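Local coordinates for protein ADP-dependent L-serine kinase SerK (Thermococcus kodakarensis KOD1, PDB 5X0K) that uses ADP to phosphorylate free L-serine, yielding O-phospho-L-serine and AMP in the first step of cysteine biosynthesis from L-serine, at residues A[50-55]-A[67-72]; A[88-93]-A[225-230]; A[100-105]-A[219-224]. The protein carries 1 engineered substitution. All coordinates share one frame; numbering follows the deposited sequence.

Interaction 1: A[50-55]-A[67-72]; sequences FWKPML and IVDGHH. With AMP (adenosine monophosphate), chain B.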
loop_
_atom_site.group_PDB
_atom_site.type_symbol
_atom_site.label_atom_id
_atom_site.label_comp_id
_atom_site.label_asym_id
_atom_site.label_seq_id
_atom_site.Cartn_x
_atom_site.Cartn_y
_atom_site.Cartn_z
ATOM N N PHE A 50 2.380 -9.304 -20.999
ATOM C CA PHE A 50 2.499 -9.139 -19.561
ATOM C C PHE A 50 3.990 -9.014 -19.305
ATOM O O PHE A 50 4.723 -9.977 -19.412
ATOM C CB PHE A 50 1.884 -10.341 -18.802
ATOM C CG PHE A 50 1.825 -10.158 -17.298
ATOM C CD1 PHE A 50 2.944 -10.438 -16.511
ATOM C CD2 PHE A 50 0.685 -9.727 -16.665
ATOM C CE1 PHE A 50 2.875 -10.302 -15.119
ATOM C CE2 PHE A 50 0.614 -9.566 -15.291
ATOM C CZ PHE A 50 1.719 -9.866 -14.516
ATOM N N TRP A 51 4.440 -7.806 -18.981
ATOM C CA TRP A 51 5.874 -7.488 -18.973
ATOM C C TRP A 51 6.516 -7.264 -17.610
ATOM O O TRP A 51 7.742 -7.000 -17.551
ATOM C CB TRP A 51 6.143 -6.293 -19.902
ATOM C CG TRP A 51 5.252 -5.164 -19.683
ATOM C CD1 TRP A 51 4.198 -4.785 -20.461
ATOM C CD2 TRP A 51 5.337 -4.204 -18.630
ATOM N NE1 TRP A 51 3.594 -3.678 -19.941
ATOM C CE2 TRP A 51 4.270 -3.300 -18.808
ATOM C CE3 TRP A 51 6.216 -4.018 -17.554
ATOM C CZ2 TRP A 51 4.038 -2.236 -17.956
ATOM C CZ3 TRP A 51 5.999 -2.917 -16.698
ATOM C CH2 TRP A 51 4.905 -2.059 -16.901
ATOM N N LYS A 52 5.744 -7.328 -16.523
ATOM C CA LYS A 52 6.190 -6.938 -15.184
ATOM C C LYS A 52 5.885 -8.078 -14.189
ATOM O O LYS A 52 4.755 -8.195 -13.728
ATOM C CB LYS A 52 5.464 -5.663 -14.705
ATOM C CG LYS A 52 6.110 -4.977 -13.504
ATOM C CD LYS A 52 5.266 -3.801 -13.054
ATOM C CE LYS A 52 5.883 -3.096 -11.879
ATOM N NZ LYS A 52 5.219 -1.783 -11.726
ATOM N N PRO A 53 6.869 -8.938 -13.842
ATOM C CA PRO A 53 6.514 -10.101 -13.010
ATOM C C PRO A 53 6.045 -9.717 -11.614
ATOM O O PRO A 53 6.490 -8.699 -11.068
ATOM C CB PRO A 53 7.831 -10.898 -12.911
ATOM C CG PRO A 53 8.878 -9.887 -13.149
ATOM C CD PRO A 53 8.309 -8.885 -14.125
ATOM N N MET A 54 5.152 -10.528 -11.068
ATOM C CA MET A 54 4.765 -10.491 -9.658
ATOM C C MET A 54 6.019 -10.660 -8.797
ATOM O O MET A 54 6.966 -11.321 -9.221
ATOM C CB MET A 54 3.815 -11.658 -9.320
ATOM C CG MET A 54 2.534 -11.803 -10.119
ATOM S SD MET A 54 1.401 -10.494 -9.665
ATOM C CE MET A 54 1.089 -10.769 -7.901
ATOM N N LEU A 55 6.032 -10.026 -7.636
ATOM C CA LEU A 55 7.084 -10.274 -6.621
ATOM C C LEU A 55 6.401 -10.984 -5.465
ATOM O O LEU A 55 5.467 -10.477 -4.849
ATOM C CB LEU A 55 7.751 -9.001 -6.156
ATOM C CG LEU A 55 8.370 -8.232 -7.337
ATOM C CD1 LEU A 55 9.137 -7.047 -6.824
ATOM C CD2 LEU A 55 9.236 -9.088 -8.232
ATOM N N ILE A 67 1.803 -11.934 -1.815
ATOM C CA ILE A 67 2.033 -10.920 -2.827
ATOM C C ILE A 67 2.762 -9.779 -2.150
ATOM O O ILE A 67 2.199 -9.059 -1.308
ATOM C CB ILE A 67 0.730 -10.420 -3.477
ATOM C CG1 ILE A 67 0.012 -11.602 -4.187
ATOM C CG2 ILE A 67 1.044 -9.261 -4.413
ATOM C CD1 ILE A 67 -1.437 -11.294 -4.552
ATOM N N VAL A 68 4.018 -9.598 -2.540
ATOM C CA VAL A 68 4.802 -8.441 -2.092
ATOM C C VAL A 68 4.522 -7.240 -2.987
ATOM O O VAL A 68 4.354 -6.111 -2.503
ATOM C CB VAL A 68 6.296 -8.781 -2.069
ATOM C CG1 VAL A 68 7.114 -7.533 -1.734
ATOM C CG2 VAL A 68 6.548 -9.956 -1.100
ATOM N N ASP A 69 4.512 -7.480 -4.291
ATOM C CA ASP A 69 4.177 -6.441 -5.288
ATOM C C ASP A 69 3.393 -7.124 -6.398
ATOM O O ASP A 69 3.806 -8.152 -6.898
ATOM C CB ASP A 69 5.468 -5.763 -5.830
ATOM C CG ASP A 69 5.158 -4.530 -6.687
ATOM O OD1 ASP A 69 4.420 -3.653 -6.227
ATOM O OD2 ASP A 69 5.594 -4.463 -7.854
ATOM N N GLY A 70 2.243 -6.547 -6.771
ATOM C CA GLY A 70 1.415 -7.104 -7.822
ATOM C C GLY A 70 -0.037 -7.351 -7.487
ATOM O O GLY A 70 -0.659 -8.199 -8.169
ATOM N N HIS A 71 -0.586 -6.684 -6.483
ATOM C CA HIS A 71 -2.006 -6.913 -6.129
ATOM C C HIS A 71 -2.976 -6.739 -7.320
ATOM O O HIS A 71 -3.885 -7.548 -7.495
ATOM C CB HIS A 71 -2.455 -6.016 -4.997
ATOM C CG HIS A 71 -1.885 -6.399 -3.676
ATOM N ND1 HIS A 71 -0.806 -5.742 -3.125
ATOM C CD2 HIS A 71 -2.188 -7.403 -2.820
ATOM C CE1 HIS A 71 -0.474 -6.311 -1.981
ATOM N NE2 HIS A 71 -1.301 -7.312 -1.767
ATOM N N HIS A 72 -2.796 -5.695 -8.117
ATOM C CA HIS A 72 -3.790 -5.404 -9.161
ATOM C C HIS A 72 -3.537 -6.226 -10.397
ATOM O O HIS A 72 -4.481 -6.627 -11.058
ATOM C CB HIS A 72 -3.903 -3.921 -9.404
ATOM C CG HIS A 72 -4.260 -3.173 -8.152
ATOM N ND1 HIS A 72 -3.298 -2.709 -7.287
ATOM C CD2 HIS A 72 -5.448 -2.912 -7.559
ATOM C CE1 HIS A 72 -3.869 -2.114 -6.260
ATOM N NE2 HIS A 72 -5.180 -2.224 -6.399
HETATM P P AMP B . 0.077 -3.616 -9.076
HETATM O O1P AMP B . -0.109 -4.947 -9.720
HETATM O O2P AMP B . -0.655 -3.416 -7.791
HETATM O O3P AMP B . 1.533 -3.214 -8.987
HETATM O "O5'" AMP B . -0.655 -2.548 -10.068
HETATM C "C5'" AMP B . -0.804 -2.829 -11.448
HETATM C "C4'" AMP B . 0.550 -2.873 -12.145
HETATM O "O4'" AMP B . 0.365 -3.343 -13.465
HETATM C "C3'" AMP B . 1.239 -1.520 -12.301
HETATM O "O3'" AMP B . 2.444 -1.519 -11.541
HETATM C "C2'" AMP B . 1.532 -1.387 -13.783
HETATM O "O2'" AMP B . 2.835 -0.876 -14.121
HETATM C "C1'" AMP B . 1.432 -2.827 -14.224
HETATM N N9 AMP B . 1.126 -3.062 -15.626
HETATM C C8 AMP B . 0.498 -2.256 -16.525
HETATM N N7 AMP B . 0.403 -2.875 -17.717
HETATM C C5 AMP B . 0.948 -4.107 -17.569
HETATM C C6 AMP B . 1.166 -5.230 -18.473
HETATM N N6 AMP B . 0.760 -5.168 -19.763
HETATM N N1 AMP B . 1.788 -6.326 -17.951
HETATM C C2 AMP B . 2.162 -6.362 -16.643
HETATM N N3 AMP B . 2.017 -5.355 -15.759
HETATM C C4 AMP B . 1.421 -4.214 -16.194
HETATM O O HOH W 1 6.687 -5.908 -9.711
#

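Interaction 2: A[88-93]-A[225-230]; sequences VILDYF and HVLPFN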
loop_
_atom_site.group_PDB
_atom_site.type_symbol
_atom_site.label_atom_id
_atom_site.label_comp_id
_atom_site.label_asym_id
_atom_site.label_seq_id
_atom_site.Cartn_x
_atom_site.Cartn_y
_atom_site.Cartn_z
ATOM N N VAL A 88 8.548 -13.575 -9.684
ATOM C CA VAL A 88 9.896 -13.631 -9.119
ATOM C C VAL A 88 9.722 -13.875 -7.615
ATOM O O VAL A 88 9.021 -13.124 -6.922
ATOM C CB VAL A 88 10.695 -12.324 -9.389
ATOM C CG1 VAL A 88 11.981 -12.307 -8.561
ATOM C CG2 VAL A 88 11.004 -12.249 -10.868
ATOM N N ILE A 89 10.391 -14.904 -7.125
ATOM C CA ILE A 89 10.312 -15.305 -5.745
ATOM C C ILE A 89 11.456 -14.639 -4.974
ATOM O O ILE A 89 12.625 -14.772 -5.332
ATOM C CB ILE A 89 10.379 -16.832 -5.610
ATOM C CG1 ILE A 89 9.188 -17.485 -6.339
ATOM C CG2 ILE A 89 10.410 -17.233 -4.149
ATOM C CD1 ILE A 89 9.315 -18.983 -6.447
ATOM N N LEU A 90 11.086 -13.883 -3.958
ATOM C CA LEU A 90 12.057 -13.090 -3.190
ATOM C C LEU A 90 12.503 -13.760 -1.923
ATOM O O LEU A 90 11.765 -14.508 -1.301
ATOM C CB LEU A 90 11.409 -11.784 -2.753
ATOM C CG LEU A 90 10.961 -10.766 -3.756
ATOM C CD1 LEU A 90 10.322 -9.632 -2.960
ATOM C CD2 LEU A 90 12.156 -10.303 -4.551
ATOM N N ASP A 91 13.720 -13.455 -1.493
ATOM C CA ASP A 91 14.166 -13.766 -0.163
ATOM C C ASP A 91 13.639 -12.646 0.749
ATOM O O ASP A 91 14.344 -11.693 1.068
ATOM C CB ASP A 91 15.705 -13.838 -0.168
ATOM C CG ASP A 91 16.306 -14.314 1.164
ATOM O OD1 ASP A 91 15.583 -14.550 2.140
ATOM O OD2 ASP A 91 17.544 -14.402 1.284
ATOM N N TYR A 92 12.414 -12.786 1.199
ATOM C CA TYR A 92 11.703 -11.701 1.867
ATOM C C TYR A 92 12.303 -11.311 3.198
ATOM O O TYR A 92 12.358 -10.138 3.548
ATOM C CB TYR A 92 10.233 -12.096 2.043
ATOM C CG TYR A 92 9.289 -11.010 2.505
ATOM C CD1 TYR A 92 9.081 -9.869 1.738
ATOM C CD2 TYR A 92 8.557 -11.145 3.695
ATOM C CE1 TYR A 92 8.199 -8.877 2.149
ATOM C CE2 TYR A 92 7.665 -10.173 4.090
ATOM C CZ TYR A 92 7.502 -9.031 3.330
ATOM O OH TYR A 92 6.620 -8.041 3.736
ATOM N N PHE A 93 12.801 -12.299 3.941
ATOM C CA PHE A 93 13.303 -12.049 5.273
ATOM C C PHE A 93 14.768 -11.638 5.290
ATOM O O PHE A 93 15.354 -11.471 6.362
ATOM C CB PHE A 93 13.017 -13.252 6.154
ATOM C CG PHE A 93 11.555 -13.409 6.450
ATOM C CD1 PHE A 93 10.942 -12.616 7.428
ATOM C CD2 PHE A 93 10.771 -14.304 5.716
ATOM C CE1 PHE A 93 9.580 -12.727 7.667
ATOM C CE2 PHE A 93 9.398 -14.421 5.969
ATOM C CZ PHE A 93 8.816 -13.631 6.950
ATOM N N HIS A 225 7.340 -1.404 0.234
ATOM C CA HIS A 225 8.499 -2.264 0.279
ATOM C C HIS A 225 9.608 -1.606 -0.490
ATOM O O HIS A 225 9.397 -1.103 -1.604
ATOM C CB HIS A 225 8.207 -3.637 -0.310
ATOM C CG HIS A 225 7.353 -4.493 0.558
ATOM N ND1 HIS A 225 5.979 -4.480 0.495
ATOM C CD2 HIS A 225 7.679 -5.454 1.450
ATOM C CE1 HIS A 225 5.490 -5.350 1.350
ATOM N NE2 HIS A 225 6.503 -5.963 1.938
ATOM N N VAL A 226 10.790 -1.581 0.104
ATOM C CA VAL A 226 12.005 -1.172 -0.606
ATOM C C VAL A 226 12.846 -2.428 -0.792
ATOM O O VAL A 226 13.267 -3.085 0.170
ATOM C CB VAL A 226 12.757 -0.055 0.120
ATOM C CG1 VAL A 226 14.097 0.201 -0.552
ATOM C CG2 VAL A 226 11.907 1.203 0.116
ATOM N N LEU A 227 13.014 -2.788 -2.053
ATOM C CA LEU A 227 13.599 -4.076 -2.433
ATOM C C LEU A 227 15.015 -3.886 -2.940
ATOM O O LEU A 227 15.370 -2.773 -3.339
ATOM C CB LEU A 227 12.744 -4.710 -3.525
ATOM C CG LEU A 227 11.297 -5.115 -3.170
ATOM C CD1 LEU A 227 10.712 -5.858 -4.333
ATOM C CD2 LEU A 227 11.255 -5.982 -1.938
ATOM N N PRO A 228 15.854 -4.945 -2.895
ATOM C CA PRO A 228 17.198 -4.813 -3.433
ATOM C C PRO A 228 17.307 -4.717 -4.956
ATOM O O PRO A 228 18.392 -4.398 -5.442
ATOM C CB PRO A 228 17.915 -6.068 -2.924
ATOM C CG PRO A 228 16.827 -7.060 -2.758
ATOM C CD PRO A 228 15.605 -6.303 -2.358
ATOM N N PHE A 229 16.222 -4.993 -5.683
ATOM C CA PHE A 229 16.207 -4.902 -7.138
ATOM C C PHE A 229 14.784 -4.775 -7.688
ATOM O O PHE A 229 13.814 -5.162 -7.035
ATOM C CB PHE A 229 16.914 -6.130 -7.754
ATOM C CG PHE A 229 16.168 -7.419 -7.539
ATOM C CD1 PHE A 229 15.190 -7.844 -8.447
ATOM C CD2 PHE A 229 16.410 -8.190 -6.417
ATOM C CE1 PHE A 229 14.466 -9.026 -8.226
ATOM C CE2 PHE A 229 15.689 -9.370 -6.195
ATOM C CZ PHE A 229 14.720 -9.776 -7.099
ATOM N N ASN A 230 14.680 -4.212 -8.892
ATOM C CA ASN A 230 13.454 -4.302 -9.704
ATOM C C ASN A 230 13.766 -5.350 -10.772
ATOM O O ASN A 230 14.827 -5.257 -11.402
ATOM C CB ASN A 230 13.214 -2.959 -10.419
ATOM C CG ASN A 230 12.800 -1.846 -9.484
ATOM O OD1 ASN A 230 11.924 -2.042 -8.639
ATOM N ND2 ASN A 230 13.377 -0.664 -9.660
#

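Interaction 3: A[100-105]-A[219-224]; sequences YTWYPA and SPKTTR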
loop_
_atom_site.group_PDB
_atom_site.type_symbol
_atom_site.label_atom_id
_atom_site.label_comp_id
_atom_site.label_asym_id
_atom_site.label_seq_id
_atom_site.Cartn_x
_atom_site.Cartn_y
_atom_site.Cartn_z
ATOM N N TYR A 100 8.473 -0.239 4.720
ATOM C CA TYR A 100 8.089 1.049 5.256
ATOM C C TYR A 100 6.586 1.152 5.057
ATOM O O TYR A 100 5.919 0.162 4.690
ATOM C CB TYR A 100 8.872 2.156 4.512
ATOM C CG TYR A 100 10.365 2.038 4.719
ATOM C CD1 TYR A 100 10.953 2.467 5.908
ATOM C CD2 TYR A 100 11.186 1.522 3.721
ATOM C CE1 TYR A 100 12.324 2.357 6.114
ATOM C CE2 TYR A 100 12.552 1.417 3.901
ATOM C CZ TYR A 100 13.119 1.822 5.093
ATOM O OH TYR A 100 14.479 1.713 5.275
ATOM N N THR A 101 6.053 2.329 5.330
ATOM C CA THR A 101 4.661 2.650 5.070
ATOM C C THR A 101 4.556 3.893 4.218
ATOM O O THR A 101 5.582 4.444 3.730
ATOM C CB THR A 101 3.834 2.747 6.398
ATOM O OG1 THR A 101 2.434 2.893 6.111
ATOM C CG2 THR A 101 4.302 3.917 7.291
ATOM N N TRP A 102 3.317 4.290 3.941
ATOM C CA TRP A 102 3.051 5.534 3.240
ATOM C C TRP A 102 2.483 6.487 4.236
ATOM O O TRP A 102 1.938 6.058 5.276
ATOM C CB TRP A 102 2.046 5.339 2.096
ATOM C CG TRP A 102 2.555 4.464 0.980
ATOM C CD1 TRP A 102 2.473 3.116 0.891
ATOM C CD2 TRP A 102 3.204 4.906 -0.223
ATOM N NE1 TRP A 102 3.042 2.674 -0.290
ATOM C CE2 TRP A 102 3.508 3.758 -0.985
ATOM C CE3 TRP A 102 3.580 6.168 -0.716
ATOM C CZ2 TRP A 102 4.157 3.833 -2.226
ATOM C CZ3 TRP A 102 4.219 6.241 -1.924
ATOM C CH2 TRP A 102 4.502 5.078 -2.675
ATOM N N TYR A 103 2.592 7.770 3.915
ATOM C CA TYR A 103 2.109 8.844 4.784
ATOM C C TYR A 103 1.089 9.619 3.988
ATOM O O TYR A 103 1.464 10.491 3.186
ATOM C CB TYR A 103 3.271 9.714 5.280
ATOM C CG TYR A 103 4.233 8.881 6.046
ATOM C CD1 TYR A 103 4.022 8.604 7.408
ATOM C CD2 TYR A 103 5.311 8.291 5.416
ATOM C CE1 TYR A 103 4.887 7.774 8.109
ATOM C CE2 TYR A 103 6.159 7.434 6.101
ATOM C CZ TYR A 103 5.940 7.180 7.443
ATOM O OH TYR A 103 6.818 6.375 8.094
ATOM N N PRO A 104 -0.204 9.238 4.120
ATOM C CA PRO A 104 -1.240 10.040 3.464
ATOM C C PRO A 104 -1.191 11.474 3.973
ATOM O O PRO A 104 -1.249 11.675 5.185
ATOM C CB PRO A 104 -2.555 9.376 3.909
ATOM C CG PRO A 104 -2.189 8.040 4.457
ATOM C CD PRO A 104 -0.774 8.144 4.926
ATOM N N ALA A 105 -1.029 12.443 3.068
ATOM C CA ALA A 105 -1.030 13.863 3.408
ATOM C C ALA A 105 -2.110 14.577 2.608
ATOM O O ALA A 105 -2.431 14.155 1.490
ATOM C CB ALA A 105 0.328 14.482 3.109
ATOM N N SER A 219 -5.397 -1.809 4.608
ATOM C CA SER A 219 -5.947 -0.851 3.644
ATOM C C SER A 219 -4.961 -0.655 2.499
ATOM O O SER A 219 -3.797 -1.069 2.616
ATOM C CB SER A 219 -6.188 0.490 4.325
ATOM O OG SER A 219 -7.310 0.376 5.132
ATOM N N PRO A 220 -5.396 -0.016 1.396
ATOM C CA PRO A 220 -4.399 0.294 0.375
ATOM C C PRO A 220 -3.348 1.243 0.955
ATOM O O PRO A 220 -3.614 1.929 1.959
ATOM C CB PRO A 220 -5.217 0.953 -0.756
ATOM C CG PRO A 220 -6.643 0.631 -0.460
ATOM C CD PRO A 220 -6.717 0.537 1.040
ATOM N N LYS A 221 -2.159 1.230 0.354
ATOM C CA LYS A 221 -1.077 2.159 0.701
ATOM C C LYS A 221 -0.626 2.016 2.164
ATOM O O LYS A 221 -0.291 2.997 2.824
ATOM C CB LYS A 221 -1.481 3.616 0.363
ATOM C CG LYS A 221 -1.426 3.931 -1.121
ATOM C CD LYS A 221 -0.076 4.502 -1.517
ATOM C CE LYS A 221 -0.053 4.887 -2.979
ATOM N NZ LYS A 221 -0.288 3.727 -3.874
ATOM N N THR A 222 -0.614 0.784 2.660
ATOM C CA THR A 222 -0.147 0.507 3.989
ATOM C C THR A 222 1.302 0.092 3.965
ATOM O O THR A 222 2.091 0.617 4.742
ATOM C CB THR A 222 -1.026 -0.534 4.680
ATOM O OG1 THR A 222 -2.374 -0.042 4.698
ATOM C CG2 THR A 222 -0.548 -0.784 6.085
ATOM N N THR A 223 1.683 -0.812 3.066
ATOM C CA THR A 223 3.087 -1.203 2.959
ATOM C C THR A 223 3.799 -0.456 1.857
ATOM O O THR A 223 3.211 -0.157 0.827
ATOM C CB THR A 223 3.247 -2.697 2.671
ATOM O OG1 THR A 223 2.459 -3.049 1.517
ATOM C CG2 THR A 223 2.808 -3.502 3.903
ATOM N N ARG A 224 5.092 -0.242 2.055
ATOM C CA ARG A 224 5.930 0.370 1.028
ATOM C C ARG A 224 7.234 -0.380 1.073
ATOM O O ARG A 224 8.099 -0.103 1.886
ATOM C CB ARG A 224 6.112 1.876 1.257
ATOM C CG ARG A 224 6.784 2.590 0.074
ATOM C CD ARG A 224 6.840 4.101 0.243
ATOM N NE ARG A 224 7.620 4.491 1.422
ATOM C CZ ARG A 224 8.950 4.489 1.510
ATOM N NH1 ARG A 224 9.714 4.180 0.468
ATOM N NH2 ARG A 224 9.530 4.840 2.655
#

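Interaction 1: A[50-55]-A[67-72]
Leu55 pairs antiparallel with Asp69 through two backbone bonds, Leu55 N to Asp69 O (3.0 Å, N-H...O 174°) and Asp69 N to Leu55 O, and because Val68 N also donates to Leu55 O (2.9 Å), two successive residues face one: a classic beta bulge. Leu55 and Asp69 run side by side, their CB atoms 4.0 Å apart. Met54, bent at chi2 and chi3, brings its methyl CE tightly up to Gly70 O (3.1 Å) and against Ile67 CG2 (3.8 Å). Gly70, the N-cap of helix 71-79, has a positive phi (127°) at which a side chain would press on Asp69 O, and a CB would also meet the Met54 methyl. His72 grips AMP O2P twice, with its backbone N and with ND1 (2.8 Å). Lys52 has CG anti to its own N (chi1 -165°) and an extended chain carrying NZ to AMP O3' (2.8 Å). The adenine C2 lies over the centre of the Phe50 ring, whereas its C6 sits 3.1 Å above the indole plane of Trp51, toward the rim. With an alanine at Trp51, the adenine would probably lose the indole against it and be freer to shift. Asp69 OD2 salt-bridges Arg73 and accepts from a water that also donates to Pro53 O. The contact thus sets Asp69, a magnesium ligand, beside a phosphate that the helix N terminus probably helps to stabilise.

Interaction 2: A[88-93]-A[225-230]
Tyr92 and His225 meet rim to rim: the hydroxyl OH lies in the plane of the imidazole, hydrogen-bonded to NE2 of His225 at 2.8 Å. Each ring has the other at its edge, so neither covers a face; the planes are turned 48° and the centroids lie 5.5 Å apart. His225 binds O-phospho-L-serine, and Tyr92 is placed as a second-shell residue that probably fixes the rotation of its imidazole. The rest of the contact is apolar and turns on Leu90, whose two methyls part like a fork. CD1 comes within 3.9 Å of Leu227 CD2, and the two side chains meet nearly perpendicular. CD2 goes to Phe229, 3.7 Å from CZ at an oblique angle to the ring. Val88 comes at the same ring from its edge, with CG1 4.0 Å from Phe229 CZ. The outer end of the phenyl ring therefore fits the hollow formed by Val88 CG1 and Leu90 CD2. Phe229 reaches it with CG set between its backbone N and carbonyl carbon (chi1 68°). The backbones stay apart, with the CA atoms of Tyr92 and Leu227 separated by 9.0 Å, so side chains alone bridge the gap. Val88 and Leu227 both touch Leu55 of strand 54-58, and Val16 packs on Val88 and Phe229. At the other end, Tyr92 rests on Val208 of helix 205-213 and, like His225, on Val99 of strand 98-107.

Interaction 3: A[100-105]-A[219-224]
Arg224 and Tyr100 form an antiparallel hydrogen-bonded pair in which each backbone N donates to the other's O: Tyr100 N to Arg224 O (2.9 Å) and Arg224 N to Tyr100 O (2.8 Å). The second is the more bent, 142° at the hydrogen. The next carbonyl, Thr101 O, is taken by the side chain of Arg224: NE donates from the guanidinium plane over 3.1 Å. Arg224 gets there with CG anti to its backbone N (chi1 -170°) and a bend at chi3, which also lays the guanidinium face over Tyr100 CB, while NH1 finds Tyr9 OH. Thr101 OG1 donates to Thr222 O (2.7 Å). One residue on, Trp102 NE1 makes only a weak, bent bond to Thr223 O (126°). Packing on both faces of the indole probably contributes more. Arg224 CD lies 3.5 Å above the centre of the six-membered ring, and on the opposite face Lys221 CD packs over the five-membered ring in a second CH-pi contact. On that same side Lys221 NZ makes a cation-pi contact with the six-membered ring, 5.0 Å from its centroid, and forms a salt bridge with Glu4. Within the loop, Thr222 OG1 donates to Ser219 O, while Thr222 N and Thr223 N both donate to Gln30 OE1, at the inferred active-site position; Thr223 OG1 bonds His29. Trp102, Lys221 and Thr223 all bind O-phospho-L-serine. Aliphatic chains on both indole faces probably limit its tilt, and the paired carbonyls and amides fix the loop against strand 98-107, so the bonds that join the segments, together with Gln30, His29 and Glu4, probably fix this part of the phosphoserine site.

Read from the N terminus, interaction 1 comes first and closes a short loop: 11 residues separate 50-55 from 67-72, and the chain returns to bring the start of helix 71-79 back against strand 54-58. The chain then runs through strand 84-89 into 88-93, where interaction 2 opens a loop of 131 residues. Interaction 3 is nested inside it, joining strand 98-107 to the 219-224 loop just before 225-230 closes the outer contact. Interactions 1 and 2 touch through neighbouring strands 54-58 and 84-89, and 2 and 3 through Val226 and Tyr100. Interaction 2 thus links the five-strand sheet beside the nucleotide to the larger sheet containing 98-107 and 224-226.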